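Local coordinates for protein spectinomycin 9-adenylyltransferase (Enterococcus faecalis, PDB 6SXJ) that adenylylates the antibiotic spectinomycin at its 9-hydroxyl with ATP, releasing diphosphate and making the bacterium resistant to the drug, at residues Q93-W98 with I132-A137; Q136-N141 with P155-S160. One frame throughout, in Å; residues are numbered along the deposited sequence.

In the fold
Both contacts rest on helix 130-139, with their centres about 7 Å apart on the same side of the chain's centre. Contact 1 comes first: the loop 93-98, between strands 85-91 and 103-108 of the mixed sheet, meets the middle of the helix at L134. Contact 2 takes up the helix where contact 1 leaves it, sharing Q136 and A137, and joins its C-terminal end to 155-160, the lead into helix 159-173. The two also touch directly, W98 packing on I157 and P158, and I157 reaching L134. Helix 130-139 thus packs both against the loop of the nucleotidyltransferase domain and against the lead into helix 159-173.

Contact 1. Residues Q93-W98 with I132-A137; sequences QEMVPW and IMLYQA
L134 meets M95 and W98 through one methyl group, CD1. The methyl of M95 comes to it tip to tip, CE lying 3.5 Å from L134 CD1. W98 approaches from another direction: the six-membered part of its indole presents an edge, and L134 CD1 lies near the ring plane, 3.8 Å from W98 CZ3 and 4.0 Å from CH2. This is edge packing, with the leucine methyl beside the rim of the indole and not over its face.

The torsions explain the two approaches. M95 is bent at both chi2 (-46°) and chi3 (-63°), which folds its methyl around toward the helix. In W98, CG is anti to the backbone N (chi1 172°), extending the indole from the loop toward L134.

Behind these side chains, M95 belongs to a short 3-10 turn, and the loop then passes through a cis peptide bond before P97. I90 of strand 85-91 touches both M95 and L134, closing the group against the sheet. The polar edge of W98 is held separately, NE1 hydrogen-bonding D161 OD1 in helix 159-173.

No hydrogen bond crosses between 93-98 and 132-137. The contact is a small apolar junction, buried at M95 and L134, where van der Waals packing joins loop and helix while the indole N-H ties W98 to a third element.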
loop_
_atom_site.group_PDB
_atom_site.type_symbol
_atom_site.label_atom_id
_atom_site.label_comp_id
_atom_site.label_asym_id
_atom_site.label_seq_id
_atom_site.Cartn_x
_atom_site.Cartn_y
_atom_site.Cartn_z
ATOM N N GLN A 93 14.015 1.201 -15.803
ATOM C CA GLN A 93 14.382 2.332 -16.650
ATOM C C GLN A 93 13.321 3.425 -16.623
ATOM O O GLN A 93 13.635 4.597 -16.860
ATOM C CB GLN A 93 14.617 1.853 -18.083
ATOM C CG GLN A 93 13.380 1.255 -18.745
ATOM C CD GLN A 93 13.425 1.331 -20.262
ATOM O OE1 GLN A 93 14.399 1.813 -20.844
ATOM N NE2 GLN A 93 12.363 0.858 -20.909
ATOM N N GLU A 94 12.068 3.068 -16.341
ATOM C CA GLU A 94 10.993 4.049 -16.302
ATOM C C GLU A 94 11.080 4.970 -15.096
ATOM O O GLU A 94 10.342 5.961 -15.039
ATOM C CB GLU A 94 9.639 3.344 -16.308
ATOM C CG GLU A 94 9.349 2.637 -17.614
ATOM C CD GLU A 94 7.916 2.220 -17.732
ATOM O OE1 GLU A 94 7.274 2.119 -16.666
ATOM O OE2 GLU A 94 7.445 2.004 -18.875
ATOM N N MET A 95 11.959 4.677 -14.142
ATOM C CA MET A 95 12.103 5.534 -12.976
ATOM C C MET A 95 13.184 6.597 -13.131
ATOM O O MET A 95 13.289 7.480 -12.276
ATOM C CB MET A 95 12.406 4.698 -11.733
ATOM C CG MET A 95 11.645 3.380 -11.609
ATOM S SD MET A 95 9.871 3.422 -11.951
ATOM C CE MET A 95 9.302 4.524 -10.667
ATOM N N VAL A 96 13.913 6.598 -14.248
ATOM C CA VAL A 96 14.996 7.547 -14.483
ATOM C C VAL A 96 14.671 8.307 -15.766
ATOM O O VAL A 96 14.319 7.696 -16.767
ATOM C CB VAL A 96 16.361 6.851 -14.622
ATOM C CG1 VAL A 96 16.732 6.115 -13.337
ATOM C CG2 VAL A 96 16.366 5.897 -15.816
ATOM N N PRO A 97 14.767 9.653 -15.768
ATOM C CA PRO A 97 14.997 10.497 -14.584
ATOM C C PRO A 97 13.773 10.460 -13.672
ATOM O O PRO A 97 12.660 10.282 -14.173
ATOM C CB PRO A 97 15.230 11.893 -15.172
ATOM C CG PRO A 97 14.556 11.868 -16.508
ATOM C CD PRO A 97 14.622 10.447 -17.005
ATOM N N TRP A 98 13.960 10.606 -12.363
ATOM C CA TRP A 98 12.823 10.512 -11.458
ATOM C C TRP A 98 11.772 11.554 -11.823
ATOM O O TRP A 98 12.091 12.713 -12.104
ATOM C CB TRP A 98 13.256 10.706 -10.008
ATOM C CG TRP A 98 12.075 10.794 -9.086
ATOM C CD1 TRP A 98 11.624 11.903 -8.436
ATOM C CD2 TRP A 98 11.177 9.734 -8.739
ATOM N NE1 TRP A 98 10.508 11.599 -7.696
ATOM C CE2 TRP A 98 10.209 10.272 -7.871
ATOM C CE3 TRP A 98 11.094 8.380 -9.081
ATOM C CZ2 TRP A 98 9.182 9.500 -7.322
ATOM C CZ3 TRP A 98 10.071 7.618 -8.540
ATOM C CH2 TRP A 98 9.129 8.182 -7.672
ATOM N N ILE A 132 5.163 7.196 -2.504
ATOM C CA ILE A 132 5.288 6.939 -1.073
ATOM C C ILE A 132 5.754 5.512 -0.828
ATOM O O ILE A 132 6.488 5.248 0.134
ATOM C CB ILE A 132 3.943 7.215 -0.385
ATOM C CG1 ILE A 132 3.400 8.580 -0.815
ATOM C CG2 ILE A 132 4.086 7.171 1.121
ATOM C CD1 ILE A 132 1.950 8.803 -0.434
ATOM N N MET A 133 5.339 4.580 -1.686
ATOM C CA MET A 133 5.765 3.195 -1.557
ATOM C C MET A 133 7.253 3.061 -1.839
ATOM O O MET A 133 8.001 2.499 -1.030
ATOM C CB MET A 133 4.954 2.319 -2.511
ATOM C CG MET A 133 3.460 2.551 -2.427
ATOM S SD MET A 133 2.518 1.621 -3.642
ATOM C CE MET A 133 3.411 0.062 -3.683
ATOM N N LEU A 134 7.699 3.577 -2.984
ATOM C CA LEU A 134 9.118 3.519 -3.316
ATOM C C LEU A 134 9.953 4.219 -2.253
ATOM O O LEU A 134 11.061 3.776 -1.930
ATOM C CB LEU A 134 9.360 4.140 -4.691
ATOM C CG LEU A 134 8.633 3.491 -5.869
ATOM C CD1 LEU A 134 8.931 4.233 -7.166
ATOM C CD2 LEU A 134 9.020 2.027 -5.987
ATOM N N TYR A 135 9.439 5.314 -1.695
ATOM C CA TYR A 135 10.138 5.967 -0.593
ATOM C C TYR A 135 10.195 5.050 0.622
ATOM O O TYR A 135 11.254 4.873 1.235
ATOM C CB TYR A 135 9.448 7.286 -0.245
ATOM C CG TYR A 135 10.098 8.036 0.887
ATOM C CD1 TYR A 135 11.142 8.923 0.651
ATOM C CD2 TYR A 135 9.666 7.862 2.198
ATOM C CE1 TYR A 135 11.741 9.610 1.693
ATOM C CE2 TYR A 135 10.254 8.546 3.239
ATOM C CZ TYR A 135 11.292 9.416 2.982
ATOM O OH TYR A 135 11.877 10.099 4.024
ATOM N N GLN A 136 9.056 4.457 0.981
ATOM C CA GLN A 136 9.016 3.509 2.089
ATOM C C GLN A 136 9.937 2.325 1.823
ATOM O O GLN A 136 10.819 2.013 2.627
ATOM C CB GLN A 136 7.576 3.040 2.301
ATOM C CG GLN A 136 7.381 2.043 3.421
ATOM C CD GLN A 136 5.913 1.821 3.753
ATOM O OE1 GLN A 136 5.035 2.077 2.935
ATOM N NE2 GLN A 136 5.646 1.344 4.962
ATOM N N ALA A 137 9.742 1.655 0.686
ATOM C CA ALA A 137 10.536 0.472 0.372
ATOM C C ALA A 137 12.025 0.796 0.323
ATOM O O ALA A 137 12.850 0.026 0.827
ATOM C CB ALA A 137 10.076 -0.122 -0.959
#

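Contact 2. Residues Q136-N141 with P155-S160; sequences QAKRKN and PDIPFS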
loop_
_atom_site.group_PDB
_atom_site.type_symbol
_atom_site.label_atom_id
_atom_site.label_comp_id
_atom_site.label_asym_id
_atom_site.label_seq_id
_atom_site.Cartn_x
_atom_site.Cartn_y
_atom_site.Cartn_z
ATOM N N GLN A 136 9.056 4.457 0.981
ATOM C CA GLN A 136 9.016 3.509 2.089
ATOM C C GLN A 136 9.937 2.325 1.823
ATOM O O GLN A 136 10.819 2.013 2.627
ATOM C CB GLN A 136 7.576 3.040 2.301
ATOM C CG GLN A 136 7.381 2.043 3.421
ATOM C CD GLN A 136 5.913 1.821 3.753
ATOM O OE1 GLN A 136 5.035 2.077 2.935
ATOM N NE2 GLN A 136 5.646 1.344 4.962
ATOM N N ALA A 137 9.742 1.655 0.686
ATOM C CA ALA A 137 10.536 0.472 0.372
ATOM C C ALA A 137 12.025 0.796 0.323
ATOM O O ALA A 137 12.850 0.026 0.827
ATOM C CB ALA A 137 10.076 -0.122 -0.959
ATOM N N LYS A 138 12.387 1.929 -0.284
ATOM C CA LYS A 138 13.797 2.277 -0.429
ATOM C C LYS A 138 14.484 2.412 0.922
ATOM O O LYS A 138 15.676 2.107 1.045
ATOM C CB LYS A 138 13.935 3.574 -1.230
ATOM C CG LYS A 138 15.339 3.847 -1.742
ATOM C CD LYS A 138 15.330 4.742 -2.980
ATOM C CE LYS A 138 16.746 5.142 -3.389
ATOM N NZ LYS A 138 17.292 6.235 -2.532
ATOM N N ARG A 139 13.754 2.847 1.952
ATOM C CA ARG A 139 14.372 3.039 3.259
ATOM C C ARG A 139 14.454 1.745 4.054
ATOM O O ARG A 139 15.403 1.559 4.825
ATOM C CB ARG A 139 13.601 4.087 4.063
ATOM C CG ARG A 139 13.794 5.518 3.568
ATOM C CD ARG A 139 12.736 6.460 4.135
ATOM N NE ARG A 139 12.863 6.636 5.581
ATOM C CZ ARG A 139 11.980 6.197 6.476
ATOM N NH1 ARG A 139 10.892 5.549 6.082
ATOM N NH2 ARG A 139 12.186 6.408 7.770
ATOM N N LYS A 140 13.477 0.853 3.909
ATOM C CA LYS A 140 13.549 -0.446 4.570
ATOM C C LYS A 140 12.793 -1.472 3.744
ATOM O O LYS A 140 11.585 -1.333 3.524
ATOM C CB LYS A 140 12.985 -0.388 5.991
ATOM C CG LYS A 140 13.016 -1.737 6.711
ATOM C CD LYS A 140 13.430 -1.608 8.167
ATOM C CE LYS A 140 13.915 -2.946 8.726
ATOM N NZ LYS A 140 15.297 -3.295 8.273
ATOM N N ASN A 141 13.510 -2.504 3.308
ATOM C CA ASN A 141 12.933 -3.582 2.528
ATOM C C ASN A 141 13.671 -4.871 2.851
ATOM O O ASN A 141 14.742 -4.863 3.468
ATOM C CB ASN A 141 13.018 -3.283 1.030
ATOM C CG ASN A 141 14.451 -3.258 0.528
ATOM O OD1 ASN A 141 15.045 -4.300 0.280
ATOM N ND2 ASN A 141 15.011 -2.067 0.384
ATOM N N PRO A 155 16.465 5.743 -8.346
ATOM C CA PRO A 155 17.119 7.035 -8.101
ATOM C C PRO A 155 16.729 7.600 -6.745
ATOM O O PRO A 155 15.764 7.169 -6.111
ATOM C CB PRO A 155 16.599 7.921 -9.239
ATOM C CG PRO A 155 15.236 7.348 -9.563
ATOM C CD PRO A 155 15.370 5.851 -9.333
ATOM N N ASP A 156 17.504 8.586 -6.298
ATOM C CA ASP A 156 17.112 9.345 -5.120
ATOM C C ASP A 156 15.737 9.950 -5.364
ATOM O O ASP A 156 15.478 10.515 -6.431
ATOM C CB ASP A 156 18.141 10.433 -4.818
ATOM C CG ASP A 156 19.514 9.861 -4.500
ATOM O OD1 ASP A 156 19.642 8.617 -4.396
ATOM O OD2 ASP A 156 20.468 10.656 -4.352
ATOM N N ILE A 157 14.840 9.795 -4.403
ATOM C CA ILE A 157 13.481 10.313 -4.531
ATOM C C ILE A 157 13.358 11.515 -3.592
ATOM O O ILE A 157 13.433 11.344 -2.366
ATOM C CB ILE A 157 12.427 9.249 -4.217
ATOM C CG1 ILE A 157 12.685 7.990 -5.044
ATOM C CG2 ILE A 157 11.030 9.794 -4.515
ATOM C CD1 ILE A 157 11.761 6.834 -4.705
ATOM N N PRO A 158 13.177 12.728 -4.108
ATOM C CA PRO A 158 13.069 13.893 -3.219
ATOM C C PRO A 158 11.869 13.752 -2.297
ATOM O O PRO A 158 10.768 13.405 -2.731
ATOM C CB PRO A 158 12.904 15.069 -4.189
ATOM C CG PRO A 158 12.293 14.464 -5.416
ATOM C CD PRO A 158 12.885 13.074 -5.513
ATOM N N PHE A 159 12.089 14.013 -1.010
ATOM C CA PHE A 159 10.976 13.980 -0.075
ATOM C C PHE A 159 9.905 14.999 -0.437
ATOM O O PHE A 159 8.742 14.827 -0.055
ATOM C CB PHE A 159 11.466 14.230 1.341
ATOM C CG PHE A 159 10.384 14.153 2.368
ATOM C CD1 PHE A 159 9.794 15.303 2.852
ATOM C CD2 PHE A 159 9.958 12.928 2.852
ATOM C CE1 PHE A 159 8.799 15.236 3.803
ATOM C CE2 PHE A 159 8.962 12.855 3.806
ATOM C CZ PHE A 159 8.382 14.010 4.282
ATOM N N SER A 160 10.268 16.057 -1.162
ATOM C CA SER A 160 9.265 17.011 -1.617
ATOM C C SER A 160 8.214 16.320 -2.476
ATOM O O SER A 160 7.020 16.628 -2.379
ATOM C CB SER A 160 9.938 18.149 -2.387
ATOM O OG SER A 160 10.339 17.735 -3.681
#
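K138, near the end of helix 130-139, carries the contact with residues 155-160, using both its aliphatic chain and its charged end. The charged part is a long salt bridge, K138 NZ standing 3.8 Å from D156 OD1. The two side chains cross obliquely near the surface, with D156 exposed, so the attraction is probably softened by solvent.

Van der Waals contacts lie further back along the lysine. K138 CE rests 3.5 Å from the backbone oxygen P155 O, although no hydrogen bond joins NZ to that oxygen. The lysine runs extended through CD and CE until a bend at chi4 (-78°) turns the ammonium group. Farther back along the chain, K138 CD lies 4.5 Å from I157 CD1, a loose apolar touch.

The hydrogen bond here is internal to 136-141. N141 ND2 donates to A137 O over 3.0 Å, with an N-H...O angle of 159°; the acceptor lies in the N141 amide plane, while the donor is tilted 31° from the carbonyl plane of A137. The side chain thereby binds a carbonyl of the helix's last turn, just where K140 leaves helical geometry.

Around this join, A137 packs on F33 and N141 on Y31, both in strand 27-33, which sets the end of the helix against the sheet. On the partner segment, P158 occupies the N-cap position and leads directly into helix 159-173.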